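Side-chain contacts in uncharacterized protein (Acinetobacter baumannii, PDB 5D66), which is of unknown function but folds as an ankyrin repeat domain, an architecture that commonly mediates protein-protein recognition: residues R119-A123 with A124-V128; Q153-V156 with A157-K161; G80-K83 with I84-M87; M87-M90 with H91-L95. One frame throughout, in Å; residues are numbered along the deposited sequence. Where two conformers were deposited one is given.

Overall arrangement
Followed from the N terminus, the four contacts are all local and lie in series along an ankyrin array, each confined to one helix or one helix end and none enclosing another. Interaction 3 starts helix 82-90 and interaction 4 finishes it; the two share Met-87. Interaction 1 turns the chain out of helix 115-124, and interaction 2 lies wholly within helix 150-162. Interaction 1 is the middle member: Thr-120 and Leu-121 touch residues of interaction 3, Leu-95 of interaction 4 packs on its turn, and Ile-122 and Val-128 meet Leu-159 of interaction 2. Interactions 2 and 3 do not touch, their centres being about 20 Å apart.

Interaction 1. Residues R119-A123 with A124-V128; sequences RTLIA and AGVNV
Leu-121 O accepts Val-126 N across the end of helix 115-124, at 3.1 Å and with an N-H...O angle of 155°. The same oxygen has a second, weak donor in Gly-125 N, 3.3 Å away. One step back along the helix, Ala-124 N is satisfied by Thr-120 O at 3.0 Å, in the normal helical spacing. One residue further on, Gly-125 N also reaches Ile-122 O at 3.1 Å, but from above the carbonyl plane, 64° out of it. Ile-122 O is gripped a second time by a water that donates to it (2.9 Å) and also to Val-126 O (2.8 Å), so the last turn of the helix is tied through solvent to the chain that leaves it. The two inward bonds and the positive phi of Gly-125 make this a Schellman motif, the turn that takes an ankyrin helix into the loop running on toward helix 138-144. Its hydrophobic pair is present too: Leu-121 and Val-126 lie side by side, CD2 of the leucine 4.0 Å from CG2 of the valine. With CG1 of Val-126 anti to the backbone N (chi1 179°), CG2 stands beside that N, on the side of Leu-121. Leu-106 of helix 106-111 packs against both residues. Further along, Ile-122 CG1 approaches Val-128 CG1 at 4.1 Å, the two side chains crossing obliquely, while helix 150-162 covers the isoleucine. Thr-120 OG1 is bonded to Glu-116 O inside its own helix and, weakly, to Arg-86 NH1.

Interaction 2. Residues Q153-V156 with A157-K161; sequences QQIV and ALLLK
The flat groups of this helical contact are peptide units, whose carbonyl oxygens take N-H donors one turn on. That of Val-156 receives Leu-160 N at 2.9 Å, the donor tilted 19° from the carbonyl plane, and that of Ile-155 receives Leu-159 N at 2.9 Å. This is regular alpha-helix within helix 150-162 of the ankyrin array, and Gln-153 O and Gln-154 O are satisfied in the same way by Ala-157 N and Leu-158 N. Three of the four oxygens have a leucine CG against them: Leu-158 on Gln-154 O, Leu-159 on Ile-155 O and Leu-160 on Val-156 O, each at 3.3 Å.

The side chains pair one turn apart. Ile-155 and Leu-159 run side by side in the same direction, Ile-155 CG2 3.9 Å from Leu-159 CD1, on a flank that touches Ala-142 and Ala-138 of helix 138-144, while Leu-158 packs on Arg-119 and Ile-122 of helix 115-124. Val-156 and Leu-160 form the second parallel pair, with Leu-139 against both and helix 186-194 against the leucine. Val-156 has CG1 anti to its backbone N (chi1 169°), which brings that methyl to 3.7 Å from Leu-160 CD1.

Interaction 3. Residues G80-K83 with I84-M87; sequences GYLK and ILRM
At the start of helix 82-90, Leu-82 packs against the guanidinium of Arg-86 one turn on, in the conformer given for each of these two residues. The leucine sets CD1 over the centre of the guanidinium plane, 3.8 Å above it, and so covers a face of the charged group, while Leu-82 CD2 sits off its rim beside Arg-86 NH2, at 3.3 Å. Leu-82 carries its CG anti to the backbone N (chi1 -176°), which takes the side chain out from the helix on the flank where the guanidinium lies. The arginine chain, extended from CG to NE, passes the leucine at a slant, and its CG comes to 3.3 Å from Leu-82 O. Helix 115-124 adjoins Leu-82 through Glu-116 and Thr-120.

The chain enters this helix of the ankyrin array by a tight route. Gly-80 closes the preceding helix with a Schellman motif, and Tyr-81, the centre of an inverse gamma turn, occupies the N-cap. Tyr-81 O then takes Leu-85 N at 2.8 Å. Successive bonds follow from Arg-86 N to Leu-82 O at 2.9 Å and from Met-87 N to Lys-83 O at 3.2 Å. Met-87, a selenomethionine here, lays its extended chain back over that last carbonyl, with CG 3.3 Å from Lys-83 O. On the flank shared with helices 72-79 and 115-124, Leu-85 CD2 touches Leu-82 CD1 at 4.0 Å; Ile-84 faces Ala-52 of helix 49-57.

Interaction 4. Residues M87-M90 with H91-L95; sequences MTLM and HGADL
Leu-89 and Leu-95 meet at about a right angle, CD2 of one 3.7 Å from CD2 of the other, where the chain leaves helix 82-90 and turns back toward its last turn. The same Leu-89 methyl also reaches Ala-93 CB at 4.1 Å, so a single branch bridges two loop residues. Tyr-73 of helix 72-79 packs on all three side chains, and helix 115-124 approaches Leu-89 through Thr-120 and Ala-124.

His-91 is turned quite differently. Its ring presents an edge to the helix, with CD2 only 3.0 Å from Met-87 O and that oxygen in the ring plane, while Met-90 O lies over a ring face, 3.5 Å from CG. CG of His-91 stands beside the backbone N (chi1 -68°), which folds the ring back against the final turn, near Ile-56 and Glu-57 of helix 49-57.

This is a helix-to-loop exit in the ankyrin array, and its pivot is Thr-88 O. That oxygen takes His-91 N at 3.1 Å, from above the carbonyl plane and 72° out of it, and Ala-93 N at 3.0 Å from the opposite face. Gly-92, between the two donors, has the positive phi that lets the backbone reverse, and Ala-93 points its methyl back to within 3.3 Å of the same Thr-88 oxygen. Thr-88 OG1, set between its backbone N and carbonyl carbon (chi1 76°), is bonded to Leu-85 O in the helix. Asn-63 holds the outgoing loop by hydrogen bonds to Gly-92 O and Asp-94 N.

Interaction 1. Residues R119-A123 with A124-V128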
loop_
_atom_site.group_PDB
_atom_site.type_symbol
_atom_site.label_atom_id
_atom_site.label_comp_id
_atom_site.label_asym_id
_atom_site.label_seq_id
_atom_site.Cartn_x
_atom_site.Cartn_y
_atom_site.Cartn_z
ATOM N N ARG A 119 5.297 -8.268 3.564
ATOM C CA ARG A 119 4.933 -9.582 4.107
ATOM C C ARG A 119 3.401 -9.670 4.310
ATOM O O ARG A 119 2.773 -10.658 3.948
ATOM C CB ARG A 119 5.709 -9.848 5.409
ATOM C CG ARG A 119 5.635 -11.261 5.872
ATOM C CD ARG A 119 6.226 -11.462 7.301
ATOM N NE ARG A 119 7.476 -10.741 7.639
ATOM C CZ ARG A 119 8.699 -11.064 7.192
ATOM N NH1 ARG A 119 8.904 -12.157 6.488
ATOM N NH2 ARG A 119 9.731 -10.302 7.516
ATOM N N THR A 120 2.853 -8.663 4.925
ATOM C CA THR A 120 1.440 -8.575 5.248
ATOM C C THR A 120 0.577 -8.614 4.008
ATOM O O THR A 120 -0.456 -9.319 3.974
ATOM C CB THR A 120 1.188 -7.330 6.083
ATOM O OG1 THR A 120 1.889 -7.440 7.361
ATOM C CG2 THR A 120 -0.290 -7.088 6.388
ATOM N N LEU A 121 0.925 -7.833 3.006
ATOM C CA LEU A 121 0.169 -7.779 1.768
ATOM C C LEU A 121 0.242 -9.055 0.962
ATOM O O LEU A 121 -0.736 -9.461 0.364
ATOM C CB LEU A 121 0.557 -6.543 0.970
ATOM C CG LEU A 121 0.125 -5.202 1.619
ATOM C CD1 LEU A 121 0.814 -4.064 0.863
ATOM C CD2 LEU A 121 -1.328 -4.980 1.595
ATOM N N ILE A 122 1.436 -9.685 0.918
ATOM C CA ILE A 122 1.549 -10.990 0.311
ATOM C C ILE A 122 0.594 -11.981 0.987
ATOM O O ILE A 122 -0.146 -12.712 0.317
ATOM C CB ILE A 122 2.995 -11.506 0.345
ATOM C CG1 ILE A 122 3.874 -10.713 -0.636
ATOM C CG2 ILE A 122 3.039 -12.977 0.021
ATOM C CD1 ILE A 122 5.358 -10.994 -0.441
ATOM N N ALA A 123 0.639 -12.013 2.310
ATOM C CA ALA A 123 -0.187 -12.941 3.085
ATOM C C ALA A 123 -1.675 -12.708 2.847
ATOM O O ALA A 123 -2.455 -13.673 2.853
ATOM C CB ALA A 123 0.109 -12.847 4.573
ATOM N N ALA A 124 -2.072 -11.439 2.668
ATOM C CA ALA A 124 -3.455 -11.117 2.424
ATOM C C ALA A 124 -3.992 -11.550 1.060
ATOM O O ALA A 124 -5.188 -11.688 0.887
ATOM C CB ALA A 124 -3.686 -9.605 2.576
ATOM N N GLY A 125 -3.071 -11.709 0.097
ATOM C CA GLY A 125 -3.439 -12.098 -1.256
ATOM C C GLY A 125 -3.315 -11.056 -2.305
ATOM O O GLY A 125 -3.857 -11.258 -3.400
ATOM N N VAL A 126 -2.661 -9.927 -2.072
ATOM C CA VAL A 126 -2.462 -8.977 -3.177
ATOM C C VAL A 126 -1.689 -9.703 -4.284
ATOM O O VAL A 126 -0.701 -10.386 -4.019
ATOM C CB VAL A 126 -1.720 -7.724 -2.673
ATOM C CG1 VAL A 126 -1.506 -6.764 -3.844
ATOM C CG2 VAL A 126 -2.527 -6.982 -1.593
ATOM N N ASN A 127 -2.070 -9.463 -5.533
ATOM C CA ASN A 127 -1.492 -10.186 -6.668
ATOM C C ASN A 127 -0.039 -9.751 -6.869
ATOM O O ASN A 127 0.216 -8.624 -7.374
ATOM C CB ASN A 127 -2.332 -9.886 -7.880
ATOM C CG ASN A 127 -1.783 -10.477 -9.180
ATOM O OD1 ASN A 127 -0.786 -11.192 -9.190
ATOM N ND2 ASN A 127 -2.415 -10.133 -10.267
ATOM N N VAL A 128 0.904 -10.621 -6.578
ATOM C CA VAL A 128 2.306 -10.293 -6.715
ATOM C C VAL A 128 2.698 -10.000 -8.159
ATOM O O VAL A 128 3.730 -9.355 -8.410
ATOM C CB VAL A 128 3.213 -11.381 -6.118
ATOM C CG1 VAL A 128 3.050 -11.454 -4.618
ATOM C CG2 VAL A 128 3.023 -12.710 -6.776
HETATM O O HOH W 1 -0.037 -12.668 -2.596
#

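Interaction 2. Residues Q153-V156 with A157-K161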
loop_
_atom_site.group_PDB
_atom_site.type_symbol
_atom_site.label_atom_id
_atom_site.label_comp_id
_atom_site.label_asym_id
_atom_site.label_seq_id
_atom_site.Cartn_x
_atom_site.Cartn_y
_atom_site.Cartn_z
ATOM N N GLN A 153 16.747 -7.024 -0.494
ATOM C CA GLN A 153 16.969 -8.470 -0.623
ATOM C C GLN A 153 15.849 -9.268 0.051
ATOM O O GLN A 153 15.356 -10.255 -0.519
ATOM C CB GLN A 153 18.298 -8.875 -0.001
ATOM C CG GLN A 153 19.508 -8.381 -0.758
ATOM C CD GLN A 153 20.797 -8.647 -0.010
ATOM O OE1 GLN A 153 20.911 -9.595 0.731
ATOM N NE2 GLN A 153 21.741 -7.758 -0.178
ATOM N N GLN A 154 15.425 -8.817 1.233
ATOM C CA GLN A 154 14.387 -9.534 2.004
ATOM C C GLN A 154 13.066 -9.480 1.214
ATOM O O GLN A 154 12.370 -10.499 1.105
ATOM C CB GLN A 154 14.238 -8.921 3.391
ATOM C CG GLN A 154 15.461 -9.185 4.214
ATOM C CD GLN A 154 15.606 -8.281 5.429
ATOM O OE1 GLN A 154 14.699 -7.517 5.752
ATOM N NE2 GLN A 154 16.715 -8.416 6.131
ATOM N N ILE A 155 12.753 -8.334 0.620
ATOM C CA ILE A 155 11.510 -8.167 -0.155
ATOM C C ILE A 155 11.561 -9.003 -1.418
ATOM O O ILE A 155 10.566 -9.649 -1.786
ATOM C CB ILE A 155 11.279 -6.689 -0.428
ATOM C CG1 ILE A 155 10.765 -6.015 0.855
ATOM C CG2 ILE A 155 10.335 -6.455 -1.595
ATOM C CD1 ILE A 155 10.902 -4.555 0.916
ATOM N N VAL A 156 12.687 -8.976 -2.155
ATOM C CA VAL A 156 12.851 -9.893 -3.296
ATOM C C VAL A 156 12.588 -11.343 -2.890
ATOM O O VAL A 156 11.872 -12.089 -3.567
ATOM C CB VAL A 156 14.173 -9.674 -3.988
ATOM C CG1 VAL A 156 14.479 -10.789 -4.994
ATOM C CG2 VAL A 156 14.218 -8.307 -4.671
ATOM N N ALA A 157 13.248 -11.766 -1.796
ATOM C CA ALA A 157 13.079 -13.128 -1.351
ATOM C C ALA A 157 11.628 -13.460 -1.044
ATOM O O ALA A 157 11.145 -14.541 -1.362
ATOM C CB ALA A 157 14.002 -13.437 -0.219
ATOM N N LEU A 158 10.946 -12.541 -0.363
ATOM C CA LEU A 158 9.521 -12.753 -0.012
ATOM C C LEU A 158 8.682 -12.890 -1.246
ATOM O O LEU A 158 7.830 -13.785 -1.351
ATOM C CB LEU A 158 8.959 -11.574 0.810
ATOM C CG LEU A 158 9.438 -11.457 2.255
ATOM C CD1 LEU A 158 8.853 -10.176 2.870
ATOM C CD2 LEU A 158 9.041 -12.616 3.065
ATOM N N LEU A 159 8.875 -12.015 -2.195
ATOM C CA LEU A 159 8.067 -12.023 -3.457
ATOM C C LEU A 159 8.265 -13.327 -4.209
ATOM O O LEU A 159 7.348 -13.943 -4.699
ATOM C CB LEU A 159 8.394 -10.840 -4.350
ATOM C CG LEU A 159 7.885 -9.488 -3.765
ATOM C CD1 LEU A 159 8.611 -8.341 -4.512
ATOM C CD2 LEU A 159 6.391 -9.304 -3.934
ATOM N N LEU A 160 9.540 -13.720 -4.342
ATOM C CA LEU A 160 9.864 -14.930 -5.101
ATOM C C LEU A 160 9.325 -16.172 -4.393
ATOM O O LEU A 160 8.721 -17.052 -5.030
ATOM C CB LEU A 160 11.347 -15.034 -5.353
ATOM C CG LEU A 160 11.925 -13.966 -6.279
ATOM C CD1 LEU A 160 13.462 -14.097 -6.272
ATOM C CD2 LEU A 160 11.389 -14.072 -7.660
ATOM N N LYS A 161 9.475 -16.275 -3.080
ATOM C CA LYS A 161 8.993 -17.464 -2.376
ATOM C C LYS A 161 7.472 -17.534 -2.473
ATOM O O LYS A 161 6.884 -18.640 -2.566
ATOM C CB LYS A 161 9.415 -17.433 -0.912
ATOM C CG LYS A 161 8.896 -18.568 -0.032
ATOM C CD LYS A 161 9.323 -19.933 -0.566
ATOM C CE LYS A 161 9.077 -21.019 0.359
ATOM N NZ LYS A 161 7.616 -21.250 0.544
#

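Interaction 3. Residues G80-K83 with I84-M87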
loop_
_atom_site.group_PDB
_atom_site.type_symbol
_atom_site.label_atom_id
_atom_site.label_comp_id
_atom_site.label_asym_id
_atom_site.label_seq_id
_atom_site.Cartn_x
_atom_site.Cartn_y
_atom_site.Cartn_z
ATOM N N GLY A 80 3.567 2.298 4.660
ATOM C CA GLY A 80 3.987 1.430 5.762
ATOM C C GLY A 80 3.285 1.731 7.073
ATOM O O GLY A 80 3.836 1.513 8.142
ATOM N N TYR A 81 2.071 2.256 6.991
ATOM C CA TYR A 81 1.268 2.529 8.202
ATOM C C TYR A 81 0.558 1.197 8.512
ATOM O O TYR A 81 -0.603 0.979 8.201
ATOM C CB TYR A 81 0.287 3.654 7.944
ATOM C CG TYR A 81 0.899 5.032 7.761
ATOM C CD1 TYR A 81 2.240 5.317 8.028
ATOM C CD2 TYR A 81 0.110 6.068 7.304
ATOM C CE1 TYR A 81 2.758 6.592 7.837
ATOM C CE2 TYR A 81 0.627 7.363 7.154
ATOM C CZ TYR A 81 1.950 7.589 7.423
ATOM O OH TYR A 81 2.452 8.867 7.263
ATOM N N LEU A 82 1.290 0.330 9.196
ATOM C CA LEU A 82 0.937 -1.061 9.212
ATOM C C LEU A 82 -0.258 -1.324 10.152
ATOM O O LEU A 82 -1.085 -2.177 9.844
ATOM C CB LEU A 82 2.191 -1.836 9.552
ATOM C CG LEU A 82 2.051 -3.347 9.537
ATOM C CD1 LEU A 82 1.521 -3.842 8.189
ATOM C CD2 LEU A 82 3.436 -3.905 9.832
ATOM N N LYS A 83 -0.378 -0.564 11.237
ATOM C CA LYS A 83 -1.521 -0.762 12.128
ATOM C C LYS A 83 -2.837 -0.408 11.395
ATOM O O LYS A 83 -3.794 -1.173 11.409
ATOM C CB LYS A 83 -1.368 0.045 13.438
ATOM C CG LYS A 83 -0.218 -0.543 14.262
ATOM C CD LYS A 83 0.065 0.257 15.476
ATOM C CE LYS A 83 0.998 -0.456 16.412
ATOM N NZ LYS A 83 1.135 0.335 17.639
ATOM N N ILE A 84 -2.861 0.721 10.699
ATOM C CA ILE A 84 -4.049 1.096 9.925
ATOM C C ILE A 84 -4.238 0.094 8.795
ATOM O O ILE A 84 -5.371 -0.324 8.537
ATOM C CB ILE A 84 -3.966 2.528 9.431
ATOM C CG1 ILE A 84 -4.035 3.508 10.608
ATOM C CG2 ILE A 84 -5.127 2.813 8.470
ATOM C CD1 ILE A 84 -3.879 4.960 10.239
ATOM N N LEU A 85 -3.158 -0.270 8.106
ATOM C CA LEU A 85 -3.312 -1.230 7.019
ATOM C C LEU A 85 -4.004 -2.526 7.489
ATOM O O LEU A 85 -4.920 -3.020 6.815
ATOM C CB LEU A 85 -1.960 -1.551 6.404
ATOM C CG LEU A 85 -1.983 -2.596 5.327
ATOM C CD1 LEU A 85 -2.771 -2.076 4.093
ATOM C CD2 LEU A 85 -0.621 -3.026 4.914
ATOM N N ARG A 86 -3.555 -3.075 8.624
ATOM C CA ARG A 86 -4.149 -4.302 9.139
ATOM C C ARG A 86 -5.651 -4.108 9.395
ATOM O O ARG A 86 -6.427 -5.010 9.131
ATOM C CB ARG A 86 -3.425 -4.799 10.328
ATOM C CG ARG A 86 -2.063 -5.300 10.034
ATOM C CD ARG A 86 -1.469 -5.956 11.288
ATOM N NE ARG A 86 -0.003 -6.020 11.324
ATOM C CZ ARG A 86 0.759 -6.820 10.568
ATOM N NH1 ARG A 86 0.232 -7.670 9.682
ATOM N NH2 ARG A 86 2.083 -6.799 10.712
HETATM N N MSE A 87 -6.031 -2.952 9.914
HETATM C CA MSE A 87 -7.451 -2.660 10.103
HETATM C C MSE A 87 -8.192 -2.706 8.786
HETATM O O MSE A 87 -9.310 -3.278 8.669
HETATM C CB MSE A 87 -7.681 -1.313 10.758
HETATM C CG MSE A 87 -7.050 -1.071 12.048
HETATM SE SE MSE A 87 -7.240 0.826 12.514
HETATM C CE MSE A 87 -5.818 0.842 13.805
#

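Interaction 4. Residues M87-M90 with H91-L95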
loop_
_atom_site.group_PDB
_atom_site.type_symbol
_atom_site.label_atom_id
_atom_site.label_comp_id
_atom_site.label_asym_id
_atom_site.label_seq_id
_atom_site.Cartn_x
_atom_site.Cartn_y
_atom_site.Cartn_z
HETATM N N MSE A 87 -6.031 -2.952 9.914
HETATM C CA MSE A 87 -7.451 -2.660 10.103
HETATM C C MSE A 87 -8.192 -2.706 8.786
HETATM O O MSE A 87 -9.310 -3.278 8.669
HETATM C CB MSE A 87 -7.681 -1.313 10.758
HETATM C CG MSE A 87 -7.050 -1.071 12.048
HETATM SE SE MSE A 87 -7.240 0.826 12.514
HETATM C CE MSE A 87 -5.818 0.842 13.805
ATOM N N THR A 88 -7.632 -2.079 7.760
ATOM C CA THR A 88 -8.294 -2.090 6.457
ATOM C C THR A 88 -8.454 -3.504 5.881
ATOM O O THR A 88 -9.464 -3.804 5.232
ATOM C CB THR A 88 -7.668 -1.109 5.440
ATOM O OG1 THR A 88 -6.452 -1.601 4.904
ATOM C CG2 THR A 88 -7.485 0.273 5.947
ATOM N N LEU A 89 -7.428 -4.332 6.082
ATOM C CA LEU A 89 -7.469 -5.691 5.594
ATOM C C LEU A 89 -8.550 -6.564 6.237
ATOM O O LEU A 89 -9.017 -7.499 5.657
ATOM C CB LEU A 89 -6.078 -6.344 5.696
ATOM C CG LEU A 89 -4.985 -5.741 4.829
ATOM C CD1 LEU A 89 -3.626 -6.321 5.209
ATOM C CD2 LEU A 89 -5.244 -6.033 3.402
HETATM N N MSE A 90 -8.941 -6.187 7.450
HETATM C CA MSE A 90 -10.002 -6.858 8.214
HETATM C C MSE A 90 -11.388 -6.260 7.896
HETATM O O MSE A 90 -12.393 -6.828 8.350
HETATM C CB MSE A 90 -9.711 -6.734 9.713
HETATM C CG MSE A 90 -8.605 -7.633 10.181
HETATM SE SE MSE A 90 -8.919 -9.525 9.866
HETATM C CE MSE A 90 -10.655 -9.732 10.476
ATOM N N HIS A 91 -11.433 -5.130 7.160
ATOM C CA HIS A 91 -12.665 -4.379 6.952
ATOM C C HIS A 91 -12.824 -3.971 5.522
ATOM O O HIS A 91 -13.215 -2.858 5.206
ATOM C CB HIS A 91 -12.708 -3.165 7.853
ATOM C CG HIS A 91 -12.839 -3.522 9.298
ATOM N ND1 HIS A 91 -14.029 -3.896 9.898
ATOM C CD2 HIS A 91 -11.878 -3.725 10.228
ATOM C CE1 HIS A 91 -13.780 -4.224 11.154
ATOM N NE2 HIS A 91 -12.498 -4.138 11.371
ATOM N N GLY A 92 -12.564 -4.897 4.619
ATOM C CA GLY A 92 -13.034 -4.771 3.258
ATOM C C GLY A 92 -12.063 -4.201 2.245
ATOM O O GLY A 92 -12.488 -3.907 1.107
ATOM N N ALA A 93 -10.779 -4.135 2.545
ATOM C CA ALA A 93 -9.837 -3.638 1.554
ATOM C C ALA A 93 -10.004 -4.386 0.224
ATOM O O ALA A 93 -10.032 -5.608 0.186
ATOM C CB ALA A 93 -8.422 -3.864 2.070
ATOM N N ASP A 94 -10.093 -3.614 -0.862
ATOM C CA ASP A 94 -10.190 -4.197 -2.196
ATOM C C ASP A 94 -8.791 -4.437 -2.714
ATOM O O ASP A 94 -8.102 -3.486 -3.076
ATOM C CB ASP A 94 -10.944 -3.234 -3.103
ATOM C CG ASP A 94 -11.051 -3.724 -4.518
ATOM O OD1 ASP A 94 -10.505 -4.810 -4.819
ATOM O OD2 ASP A 94 -11.699 -3.023 -5.343
ATOM N N LEU A 95 -8.307 -5.675 -2.646
ATOM C CA LEU A 95 -6.945 -5.947 -2.967
ATOM C C LEU A 95 -6.630 -5.755 -4.431
ATOM O O LEU A 95 -5.463 -5.709 -4.876
ATOM C CB LEU A 95 -6.520 -7.353 -2.506
ATOM C CG LEU A 95 -6.796 -7.686 -1.034
ATOM C CD1 LEU A 95 -6.220 -9.050 -0.766
ATOM C CD2 LEU A 95 -6.286 -6.617 -0.113
#